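Local coordinates for protein L-methionine gamma-lyase (Fusobacterium nucleatum subsp. nucleatum, PDB 6LXU) that belongs to the Cys/Met metabolism family of PLP-dependent enzymes and carries its pyridoxal phosphate cofactor covalently attached to a lysine of the chain, at residues Ser95-Trp98 against Thr99-Ala103; Phe118-Asn122 against His123-Arg127; Arg275-Val278 against Asp279-Lys283. All coordinates share one frame; numbering follows the deposited sequence.

The three contacts lie at or near the last turns of a helix, mostly between residues three to five apart. Interactions 1 and 2 sit on neighbouring helices, 89-100 and 115-125, beside the seven-stranded sheet; their centres are 12 Å apart, Leu97, Trp98 and Leu101 pack on Leu120, Met121 and Leu125, and both touch the second subunit. Interaction 1 is buried, interaction 2 partly buried and widened by a pi-type turn; in both a threonine hydroxyl bonds to a carbonyl one turn back. Interaction 3, on helix 263-282 beside the five-stranded sheet and about 42 Å from interaction 1 between centres, is also partly buried, but aliphatic toward the sheet, with a Lys-Asp salt bridge on its exposed side.

Interaction 1 (Ser95-Trp98 against Thr99-Ala103); sequences STLW and TVLKA
Leu97 and Leu101 lie side by side and point the same way from the last turn of helix 89-100, a helix packed against the seven-stranded sheet of this PLP-dependent enzyme. CD1 of Leu101 touches the Leu97 side chain at both CB and CD2, 4.1 Å from each. The backbone bond from Leu101 N to Leu97 O (3.0 Å) closes the helix, for Leu101 is the first residue to leave helical angles. Its CB and CG also rest on the Leu97 carbonyl oxygen, and its side chain continues onto Leu125 of helix 115-125.

Val100 straddles the Thr96 carbonyl oxygen, CG2 lying 3.5 Å from Thr96 O, and its side chain also packs on Leu183 and Val153 of the sheet. Trp98 leaves the helix toward the subunit interface: its ring stacks on Trp98 of the second subunit, and NE1 is hydrogen-bonded to the Met243 carbonyl there.

On Thr99 the hydroxyl is set beside its own backbone N (chi1 -61°), which lets it reach back one turn. Ser95 O therefore accepts twice, from Thr99 N at 3.2 Å and from Thr99 OG1 at 2.7 Å, the hydroxyl tilted 21° from the carbonyl plane.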
loop_
_atom_site.group_PDB
_atom_site.type_symbol
_atom_site.label_atom_id
_atom_site.label_comp_id
_atom_site.label_asym_id
_atom_site.label_seq_id
_atom_site.Cartn_x
_atom_site.Cartn_y
_atom_site.Cartn_z
ATOM N N SER A 95 5.391 11.062 -23.222
ATOM C CA SER A 95 5.978 9.841 -23.756
ATOM C C SER A 95 5.546 9.621 -25.199
ATOM O O SER A 95 6.339 9.209 -26.043
ATOM C CB SER A 95 5.574 8.618 -22.960
ATOM O OG SER A 95 6.075 8.637 -21.623
ATOM N N THR A 96 4.274 9.887 -25.469
ATOM C CA THR A 96 3.736 9.769 -26.824
ATOM C C THR A 96 4.412 10.757 -27.777
ATOM O O THR A 96 4.899 10.362 -28.846
ATOM C CB THR A 96 2.208 9.971 -26.809
ATOM O OG1 THR A 96 1.609 8.934 -26.021
ATOM C CG2 THR A 96 1.640 9.904 -28.216
ATOM N N LEU A 97 4.458 12.019 -27.398
ATOM C CA LEU A 97 5.009 13.048 -28.280
ATOM C C LEU A 97 6.497 12.865 -28.545
ATOM O O LEU A 97 6.947 13.012 -29.698
ATOM C CB LEU A 97 4.699 14.436 -27.732
ATOM C CG LEU A 97 3.205 14.799 -27.743
ATOM C CD1 LEU A 97 2.967 16.086 -26.992
ATOM C CD2 LEU A 97 2.647 14.912 -29.153
ATOM N N TRP A 98 7.275 12.510 -27.522
ATOM C CA TRP A 98 8.705 12.281 -27.739
ATOM C C TRP A 98 8.972 11.085 -28.640
ATOM O O TRP A 98 10.030 11.017 -29.289
ATOM C CB TRP A 98 9.470 12.078 -26.420
ATOM C CG TRP A 98 9.540 13.268 -25.511
ATOM C CD1 TRP A 98 9.231 13.267 -24.187
ATOM C CD2 TRP A 98 9.947 14.612 -25.832
ATOM N NE1 TRP A 98 9.435 14.508 -23.652
ATOM C CE2 TRP A 98 9.852 15.366 -24.640
ATOM C CE3 TRP A 98 10.361 15.267 -27.014
ATOM C CZ2 TRP A 98 10.148 16.745 -24.589
ATOM C CZ3 TRP A 98 10.653 16.656 -26.963
ATOM C CH2 TRP A 98 10.552 17.370 -25.753
ATOM N N THR A 99 8.066 10.110 -28.639
ATOM C CA THR A 99 8.200 8.942 -29.501
ATOM C C THR A 99 7.981 9.292 -30.974
ATOM O O THR A 99 8.766 8.878 -31.839
ATOM C CB THR A 99 7.222 7.832 -29.071
ATOM O OG1 THR A 99 7.541 7.445 -27.728
ATOM C CG2 THR A 99 7.330 6.607 -29.974
ATOM N N VAL A 100 6.915 10.019 -31.253
ATOM C CA VAL A 100 6.458 10.181 -32.645
ATOM C C VAL A 100 6.998 11.422 -33.341
ATOM O O VAL A 100 6.902 11.502 -34.585
ATOM C CB VAL A 100 4.911 10.126 -32.769
ATOM C CG1 VAL A 100 4.377 8.833 -32.181
ATOM C CG2 VAL A 100 4.230 11.340 -32.167
ATOM N N LEU A 101 7.553 12.376 -32.597
ATOM C CA LEU A 101 8.088 13.602 -33.171
ATOM C C LEU A 101 9.602 13.524 -33.345
ATOM O O LEU A 101 10.255 12.588 -32.899
ATOM C CB LEU A 101 7.732 14.799 -32.289
ATOM C CG LEU A 101 6.250 15.173 -32.232
ATOM C CD1 LEU A 101 6.014 16.212 -31.154
ATOM C CD2 LEU A 101 5.744 15.664 -33.588
ATOM N N LYS A 102 10.131 14.524 -34.038
ATOM C CA LYS A 102 11.565 14.780 -34.160
ATOM C C LYS A 102 11.721 16.257 -34.489
ATOM O O LYS A 102 10.771 16.911 -34.931
ATOM C CB LYS A 102 12.221 13.902 -35.237
ATOM C CG LYS A 102 11.715 14.146 -36.658
ATOM C CD LYS A 102 12.346 13.201 -37.673
ATOM C CE LYS A 102 11.897 13.532 -39.090
ATOM N NZ LYS A 102 10.435 13.341 -39.281
ATOM N N ALA A 103 12.926 16.790 -34.288
ATOM C CA ALA A 103 13.227 18.157 -34.723
ATOM C C ALA A 103 12.931 18.285 -36.216
ATOM O O ALA A 103 13.248 17.380 -36.985
ATOM C CB ALA A 103 14.677 18.510 -34.446
#

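Interaction 2 (Phe118-Asn122 against His123-Arg127); sequences FALMN and HGLTR
Asn122 and His123 point the same way from the more open side of helix 115-125, the helix of the beta-alpha-beta unit between strands 106-110 and 131-135. The amide nitrogen ND2 of Asn122 stands over one face of the His123 imidazole, offset toward its rim and 3.4 Å above the ring plane, with the two planes turned 53° apart. This is contact without a hydrogen bond, since the approach to NE2 has a poor angle. CB of Asn122 meanwhile covers part of one face of the Phe118 ring.

On the buried face, CD1 of Leu120 and CD2 of Leu125 make a loose apolar contact at 4.3 Å. Met121 runs alongside Leu125, and in one of its two modelled conformers, bent at chi2 (-71°), the sulfur SD comes to 3.5 Å from CD1 of Leu125.

The backbone positioning these groups widens here into a pi-type turn. Leu125 N reaches back five residues to Leu120 O at 2.8 Å, nearly straight, while Gly124 N makes weak bonds to both Ala119 O and Leu120 O. His123 N keeps the ordinary helical partner, Ala119 O, at 2.9 Å. Met121 O is buried with no polar partner, and the Thr126 methyl CG2 lies against it.

Further out, Leu120, Met121 and Leu125 pack on helix 89-100 through Ile93, Leu97 and Trp98, whereas Phe118 meets the ring of Phe134 on strand 131-135. Arg127 turns to the second subunit, where NH1 bonds to the Trp98 carbonyl. The Thr126 hydroxyl reaches back one turn, OG1 donating to Asn122 O over 2.6 Å from a position 54° out of the carbonyl plane.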
loop_
_atom_site.group_PDB
_atom_site.type_symbol
_atom_site.label_atom_id
_atom_site.label_comp_id
_atom_site.label_asym_id
_atom_site.label_seq_id
_atom_site.Cartn_x
_atom_site.Cartn_y
_atom_site.Cartn_z
ATOM N N PHE A 118 -0.244 22.779 -23.017
ATOM C CA PHE A 118 0.090 24.005 -23.731
ATOM C C PHE A 118 1.541 24.398 -23.487
ATOM O O PHE A 118 2.260 24.752 -24.423
ATOM C CB PHE A 118 -0.841 25.150 -23.354
ATOM C CG PHE A 118 -0.552 26.401 -24.124
ATOM C CD1 PHE A 118 -1.072 26.582 -25.398
ATOM C CD2 PHE A 118 0.314 27.354 -23.614
ATOM C CE1 PHE A 118 -0.768 27.726 -26.132
ATOM C CE2 PHE A 118 0.631 28.492 -24.345
ATOM C CZ PHE A 118 0.085 28.670 -25.599
ATOM N N ALA A 119 1.984 24.323 -22.235
ATOM C CA ALA A 119 3.359 24.663 -21.902
ATOM C C ALA A 119 4.364 23.726 -22.561
ATOM O O ALA A 119 5.389 24.169 -23.094
ATOM C CB ALA A 119 3.557 24.674 -20.395
ATOM N N LEU A 120 4.079 22.420 -22.549
ATOM C CA LEU A 120 4.909 21.449 -23.241
ATOM C C LEU A 120 5.008 21.778 -24.736
ATOM O O LEU A 120 6.097 21.751 -25.303
ATOM C CB LEU A 120 4.348 20.033 -23.046
ATOM C CG LEU A 120 5.006 18.919 -23.854
ATOM C CD1 LEU A 120 6.496 18.821 -23.557
ATOM C CD2 LEU A 120 4.308 17.606 -23.553
ATOM N N MET A 121 3.873 22.102 -25.344
ATOM C CA MET A 121 3.836 22.441 -26.777
ATOM C C MET A 121 4.580 23.745 -27.069
ATOM O O MET A 121 5.444 23.796 -27.958
ATOM C CB MET A 121 2.392 22.584 -27.266
ATOM C CG MET A 121 1.570 21.302 -27.284
ATOM S SD MET A 121 2.067 20.129 -28.551
ATOM C CE MET A 121 0.664 19.021 -28.463
ATOM N N ASN A 122 4.232 24.787 -26.339
ATOM C CA ASN A 122 4.693 26.140 -26.652
ATOM C C ASN A 122 6.128 26.418 -26.231
ATOM O O ASN A 122 6.838 27.159 -26.930
ATOM C CB ASN A 122 3.760 27.137 -25.980
ATOM C CG ASN A 122 3.959 28.554 -26.467
ATOM O OD1 ASN A 122 4.045 28.803 -27.659
ATOM N ND2 ASN A 122 4.002 29.487 -25.533
ATOM N N HIS A 123 6.551 25.851 -25.102
ATOM C CA HIS A 123 7.875 26.116 -24.529
ATOM C C HIS A 123 8.838 24.941 -24.519
ATOM O O HIS A 123 10.052 25.167 -24.441
ATOM C CB HIS A 123 7.736 26.669 -23.106
ATOM C CG HIS A 123 7.136 28.038 -23.058
ATOM N ND1 HIS A 123 6.012 28.342 -22.321
ATOM C CD2 HIS A 123 7.490 29.180 -23.692
ATOM C CE1 HIS A 123 5.714 29.618 -22.484
ATOM N NE2 HIS A 123 6.598 30.151 -23.306
ATOM N N GLY A 124 8.328 23.704 -24.538
ATOM C CA GLY A 124 9.166 22.515 -24.453
ATOM C C GLY A 124 9.552 21.989 -25.812
ATOM O O GLY A 124 10.726 21.975 -26.167
ATOM N N LEU A 125 8.560 21.580 -26.595
ATOM C CA LEU A 125 8.811 21.019 -27.922
ATOM C C LEU A 125 9.510 22.030 -28.835
ATOM O O LEU A 125 10.371 21.661 -29.639
ATOM C CB LEU A 125 7.500 20.596 -28.598
ATOM C CG LEU A 125 6.617 19.508 -27.988
ATOM C CD1 LEU A 125 5.454 19.200 -28.923
ATOM C CD2 LEU A 125 7.446 18.274 -27.713
ATOM N N THR A 126 9.124 23.292 -28.710
ATOM C CA THR A 126 9.712 24.347 -29.535
ATOM C C THR A 126 11.197 24.562 -29.220
ATOM O O THR A 126 11.963 24.933 -30.108
ATOM C CB THR A 126 8.957 25.659 -29.377
ATOM O OG1 THR A 126 8.953 26.018 -28.002
ATOM C CG2 THR A 126 7.530 25.538 -29.895
ATOM N N ARG A 127 11.612 24.309 -27.978
ATOM C CA ARG A 127 13.043 24.334 -27.615
ATOM C C ARG A 127 13.848 23.225 -28.256
ATOM O O ARG A 127 15.081 23.320 -28.285
ATOM C CB ARG A 127 13.253 24.233 -26.093
ATOM C CG ARG A 127 13.159 25.542 -25.368
ATOM C CD ARG A 127 13.755 25.424 -23.974
ATOM N NE ARG A 127 12.992 24.525 -23.094
ATOM C CZ ARG A 127 13.455 23.429 -22.476
ATOM N NH1 ARG A 127 14.720 23.033 -22.640
ATOM N NH2 ARG A 127 12.654 22.726 -21.681
#

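Interaction 3 (Arg275-Val278 against Asp279-Lys283); sequences RTIV and DFLNK
Ile277 CG2 and Leu281 CD1 meet because of how each side chain leaves the helix. The methyl CG2 of Ile277 is anti to the backbone N, with CG1 at chi1 -66°, whereas Leu281 places CG beside its backbone N (chi1 -67°) and extends CD1 back along the helix. The two side chains thus lie alongside each other, pointing the same way, with Ile277 CG2 and Leu281 CD1 3.8 Å apart. CG of Leu281 also lies 3.4 Å from the Ile277 carbonyl oxygen, the same oxygen that accepts the backbone bond from Leu281 N at 2.8 Å.

This is the last part of helix 263-282, and its turns are regular alpha-helix. Asp279 N bonds to Arg275 O, Phe280 N to Thr276 O, and Asn282 N to Val278 O (2.8 Å). CB of Asn282 rests on that same Val278 oxygen. Phe280 lies on another side of the helix, and the Ile277 oxygen sits at the edge of its ring, near the ring plane.

The apolar face is received by the five-stranded sheet: Ile277, Val278 and Leu281 all touch Ile315 of strand 314-319, and Leu281 reaches Val290 of strand 287-291. Phe280 leans instead on helix 384-396, against Ile388 and Glu392.

The outer face is polar. Lys283, one turn beyond Asp279, forms a salt bridge in which NZ approaches OD2 at 3.0 Å on its syn lone pair; a weaker bond runs from NZ to OD1 at 3.3 Å. Arg275 has its own carboxylate partner, Asp310. The helix is therefore amphipathic here: the exposed Asp279-Lys283 pair is probably weakened by competing water, so the aliphatic contacts hold the helix to the sheet.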
loop_
_atom_site.group_PDB
_atom_site.type_symbol
_atom_site.label_atom_id
_atom_site.label_comp_id
_atom_site.label_asym_id
_atom_site.label_seq_id
_atom_site.Cartn_x
_atom_site.Cartn_y
_atom_site.Cartn_z
ATOM N N ARG A 275 -26.226 16.994 -14.760
ATOM C CA ARG A 275 -27.330 17.528 -15.567
ATOM C C ARG A 275 -28.336 18.276 -14.690
ATOM O O ARG A 275 -28.836 19.351 -15.073
ATOM C CB ARG A 275 -27.983 16.421 -16.417
ATOM C CG ARG A 275 -27.114 16.080 -17.625
ATOM C CD ARG A 275 -27.649 15.025 -18.580
ATOM N NE ARG A 275 -27.135 13.691 -18.265
ATOM C CZ ARG A 275 -27.747 12.787 -17.498
ATOM N NH1 ARG A 275 -28.929 13.058 -16.943
ATOM N NH2 ARG A 275 -27.179 11.604 -17.282
ATOM N N THR A 276 -28.617 17.753 -13.500
ATOM C CA THR A 276 -29.514 18.405 -12.570
ATOM C C THR A 276 -28.942 19.726 -12.065
ATOM O O THR A 276 -29.661 20.733 -11.950
ATOM C CB THR A 276 -29.817 17.440 -11.408
ATOM O OG1 THR A 276 -30.448 16.278 -11.946
ATOM C CG2 THR A 276 -30.717 18.063 -10.385
ATOM N N ILE A 277 -27.646 19.747 -11.791
ATOM C CA ILE A 277 -26.989 20.971 -11.348
ATOM C C ILE A 277 -26.943 22.010 -12.474
ATOM O O ILE A 277 -27.116 23.204 -12.202
ATOM C CB ILE A 277 -25.589 20.658 -10.769
ATOM C CG1 ILE A 277 -25.750 19.833 -9.487
ATOM C CG2 ILE A 277 -24.792 21.920 -10.485
ATOM C CD1 ILE A 277 -24.490 19.105 -9.084
ATOM N N VAL A 278 -26.724 21.582 -13.707
ATOM C CA VAL A 278 -26.755 22.515 -14.846
ATOM C C VAL A 278 -28.104 23.233 -14.914
ATOM O O VAL A 278 -28.149 24.466 -15.085
ATOM C CB VAL A 278 -26.463 21.799 -16.179
ATOM C CG1 VAL A 278 -26.772 22.681 -17.390
ATOM C CG2 VAL A 278 -25.013 21.355 -16.226
ATOM N N ASP A 279 -29.195 22.488 -14.777
ATOM C CA ASP A 279 -30.517 23.112 -14.824
ATOM C C ASP A 279 -30.679 24.139 -13.702
ATOM O O ASP A 279 -31.182 25.256 -13.948
ATOM C CB ASP A 279 -31.612 22.056 -14.748
ATOM C CG ASP A 279 -32.965 22.601 -15.170
ATOM O OD1 ASP A 279 -33.090 23.040 -16.325
ATOM O OD2 ASP A 279 -33.876 22.622 -14.335
ATOM N N PHE A 280 -30.249 23.787 -12.491
ATOM C CA PHE A 280 -30.283 24.702 -11.356
ATOM C C PHE A 280 -29.473 25.975 -11.626
ATOM O O PHE A 280 -29.960 27.099 -11.434
ATOM C CB PHE A 280 -29.772 23.980 -10.099
ATOM C CG PHE A 280 -29.459 24.889 -8.962
ATOM C CD1 PHE A 280 -30.483 25.441 -8.199
ATOM C CD2 PHE A 280 -28.146 25.221 -8.648
ATOM C CE1 PHE A 280 -30.194 26.280 -7.138
ATOM C CE2 PHE A 280 -27.863 26.066 -7.594
ATOM C CZ PHE A 280 -28.887 26.595 -6.846
ATOM N N LEU A 281 -28.234 25.818 -12.061
ATOM C CA LEU A 281 -27.376 26.977 -12.299
ATOM C C LEU A 281 -27.876 27.827 -13.451
ATOM O O LEU A 281 -27.863 29.065 -13.367
ATOM C CB LEU A 281 -25.938 26.552 -12.583
ATOM C CG LEU A 281 -25.180 25.905 -11.422
ATOM C CD1 LEU A 281 -23.893 25.270 -11.921
ATOM C CD2 LEU A 281 -24.886 26.913 -10.327
ATOM N N ASN A 282 -28.318 27.193 -14.521
ATOM C CA ASN A 282 -28.735 27.945 -15.705
ATOM C C ASN A 282 -30.003 28.759 -15.467
ATOM O O ASN A 282 -30.220 29.750 -16.184
ATOM C CB ASN A 282 -28.935 27.013 -16.892
ATOM C CG ASN A 282 -28.744 27.706 -18.228
ATOM O OD1 ASN A 282 -27.890 28.576 -18.371
ATOM N ND2 ASN A 282 -29.506 27.269 -19.228
ATOM N N LYS A 283 -30.819 28.370 -14.491
ATOM C CA LYS A 283 -32.019 29.120 -14.092
ATOM C C LYS A 283 -31.776 30.051 -12.909
ATOM O O LYS A 283 -32.708 30.741 -12.476
ATOM C CB LYS A 283 -33.154 28.141 -13.762
ATOM C CG LYS A 283 -33.643 27.349 -14.959
ATOM C CD LYS A 283 -34.637 26.266 -14.573
ATOM C CE LYS A 283 -35.222 25.590 -15.808
ATOM N NZ LYS A 283 -36.001 24.367 -15.465
#